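Local coordinates for putative acetyltransferase (Streptococcus mutans, PDB 4E2A), which probably transfers an acyl group, most likely acetyl, to an acceptor, as expected of a GNAT-fold acyltransferase, at residues Q57-R60 / E61-F65. Residues are numbered along the deposited sequence; the frame is centred on the assembly and turned at random.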
# COMPACT_ATOMS: atom_id res chain seq x y z
N GLN B 57 -1.74 -21.50 5.61
CA GLN B 57 -2.38 -21.87 6.85
C GLN B 57 -2.23 -20.79 7.94
O GLN B 57 -3.19 -20.49 8.64
CB GLN B 57 -1.92 -23.23 7.36
CG GLN B 57 -2.87 -23.73 8.44
CD GLN B 57 -2.44 -25.05 9.04
OE1 GLN B 57 -2.69 -25.32 10.21
NE2 GLN B 57 -1.78 -25.88 8.23
N THR B 58 -1.03 -20.21 8.06
CA THR B 58 -0.81 -19.15 9.04
C THR B 58 -1.61 -17.89 8.72
O THR B 58 -2.06 -17.19 9.63
CB THR B 58 0.70 -18.82 9.24
OG1 THR B 58 1.32 -18.49 7.99
CG2 THR B 58 1.42 -20.03 9.85
N PHE B 59 -1.80 -17.61 7.43
CA PHE B 59 -2.53 -16.40 7.06
C PHE B 59 -4.01 -16.58 7.43
O PHE B 59 -4.65 -15.69 7.99
CB PHE B 59 -2.37 -16.08 5.56
CG PHE B 59 -2.76 -14.65 5.21
CD1 PHE B 59 -4.07 -14.34 4.87
CD2 PHE B 59 -1.82 -13.62 5.22
CE1 PHE B 59 -4.45 -13.04 4.54
CE2 PHE B 59 -2.19 -12.31 4.90
CZ PHE B 59 -3.50 -12.02 4.55
N ARG B 60 -4.52 -17.77 7.14
CA ARG B 60 -5.89 -18.17 7.47
C ARG B 60 -6.10 -18.10 8.99
O ARG B 60 -7.06 -17.48 9.47
CB ARG B 60 -6.10 -19.61 6.97
CG ARG B 60 -7.53 -20.07 6.89
CD ARG B 60 -7.60 -21.52 6.35
NE ARG B 60 -7.00 -21.66 5.03
CZ ARG B 60 -7.69 -21.81 3.90
NH1 ARG B 60 -9.02 -21.86 3.93
NH2 ARG B 60 -7.06 -21.93 2.74
N GLU B 61 -5.20 -18.71 9.75
CA GLU B 61 -5.27 -18.63 11.22
C GLU B 61 -5.27 -17.21 11.77
O GLU B 61 -5.95 -16.92 12.75
CB GLU B 61 -4.11 -19.42 11.85
CG GLU B 61 -4.25 -20.91 11.68
CD GLU B 61 -3.03 -21.71 12.13
OE1 GLU B 61 -1.98 -21.09 12.45
OE2 GLU B 61 -3.14 -22.95 12.17
N THR B 62 -4.49 -16.33 11.14
CA THR B 62 -4.32 -14.97 11.65
C THR B 62 -5.50 -14.08 11.25
O THR B 62 -5.90 -13.20 12.01
CB THR B 62 -2.99 -14.34 11.11
OG1 THR B 62 -1.87 -15.05 11.64
CG2 THR B 62 -2.88 -12.85 11.47
N PHE B 63 -6.07 -14.33 10.08
CA PHE B 63 -7.03 -13.39 9.50
C PHE B 63 -8.46 -13.89 9.29
O PHE B 63 -9.36 -13.10 9.06
CB PHE B 63 -6.46 -12.83 8.18
CG PHE B 63 -5.31 -11.90 8.37
CD1 PHE B 63 -5.51 -10.61 8.83
CD2 PHE B 63 -4.01 -12.32 8.10
CE1 PHE B 63 -4.43 -9.74 9.02
CE2 PHE B 63 -2.93 -11.47 8.27
CZ PHE B 63 -3.13 -10.18 8.74
N ALA B 64 -8.69 -15.20 9.40
CA ALA B 64 -9.96 -15.79 8.98
C ALA B 64 -11.17 -15.42 9.83
O ALA B 64 -12.31 -15.43 9.34
CB ALA B 64 -9.84 -17.32 8.84
N PHE B 65 -10.94 -15.09 11.10
CA PHE B 65 -12.05 -14.81 12.00
C PHE B 65 -12.65 -13.43 11.76
O PHE B 65 -13.80 -13.19 12.13
CB PHE B 65 -11.63 -14.99 13.47
CG PHE B 65 -11.57 -16.43 13.90
CD1 PHE B 65 -12.37 -16.88 14.94
CD2 PHE B 65 -10.75 -17.33 13.26
CE1 PHE B 65 -12.32 -18.21 15.34
CE2 PHE B 65 -10.70 -18.66 13.64
CZ PHE B 65 -11.48 -19.10 14.68
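The last turns of helix 48-63, the first helix of this GNAT-family fold, bring Phe59 beside Phe63 and Thr58 beside Thr62, each pair one turn apart. The two phenyl rings carry the apolar side. Phe63 CD2 sits over the centre of the Phe59 ring, 3.5 Å above its plane. The rings are oblique, with planes at 34° and centroids 4.5 Å apart. Phe59 has CG anti to its backbone N (chi1 -164°), whereas in Phe63 CG is anti to the carbonyl carbon. With one turn between the residues, these torsions lay the rings against each other, Phe59 CE2 3.6 Å from Phe63 CE2.

Both rings are buried. The Phe59 ring stacks with Phe75 of helix 69-79, and Tyr132 of strand 125-133 touches both phenylalanines. Phe63 meets the ring of Phe191 of the second subunit, so this helix end is part of the dimer contact.

The backbone keeps the helical i to i+4 pattern. Glu61 N donates to Gln57 O at 2.9 Å, and the N-H...O line is nearly straight, at 170°. Phe63 N bonds to Phe59 O at 2.9 Å. Thr58 turns its own hydroxyl back to Ile54 O, one turn earlier.

Thr62 adds a side-chain bond to the helix. Its OG1 lies beside its own backbone N and donates to Thr58 O at 2.9 Å. Thr62 N donates to that same oxygen at 3.0 Å. The two donors, Thr62 OG1 and Thr62 N, reach Thr58 O from opposite faces of its carbonyl plane.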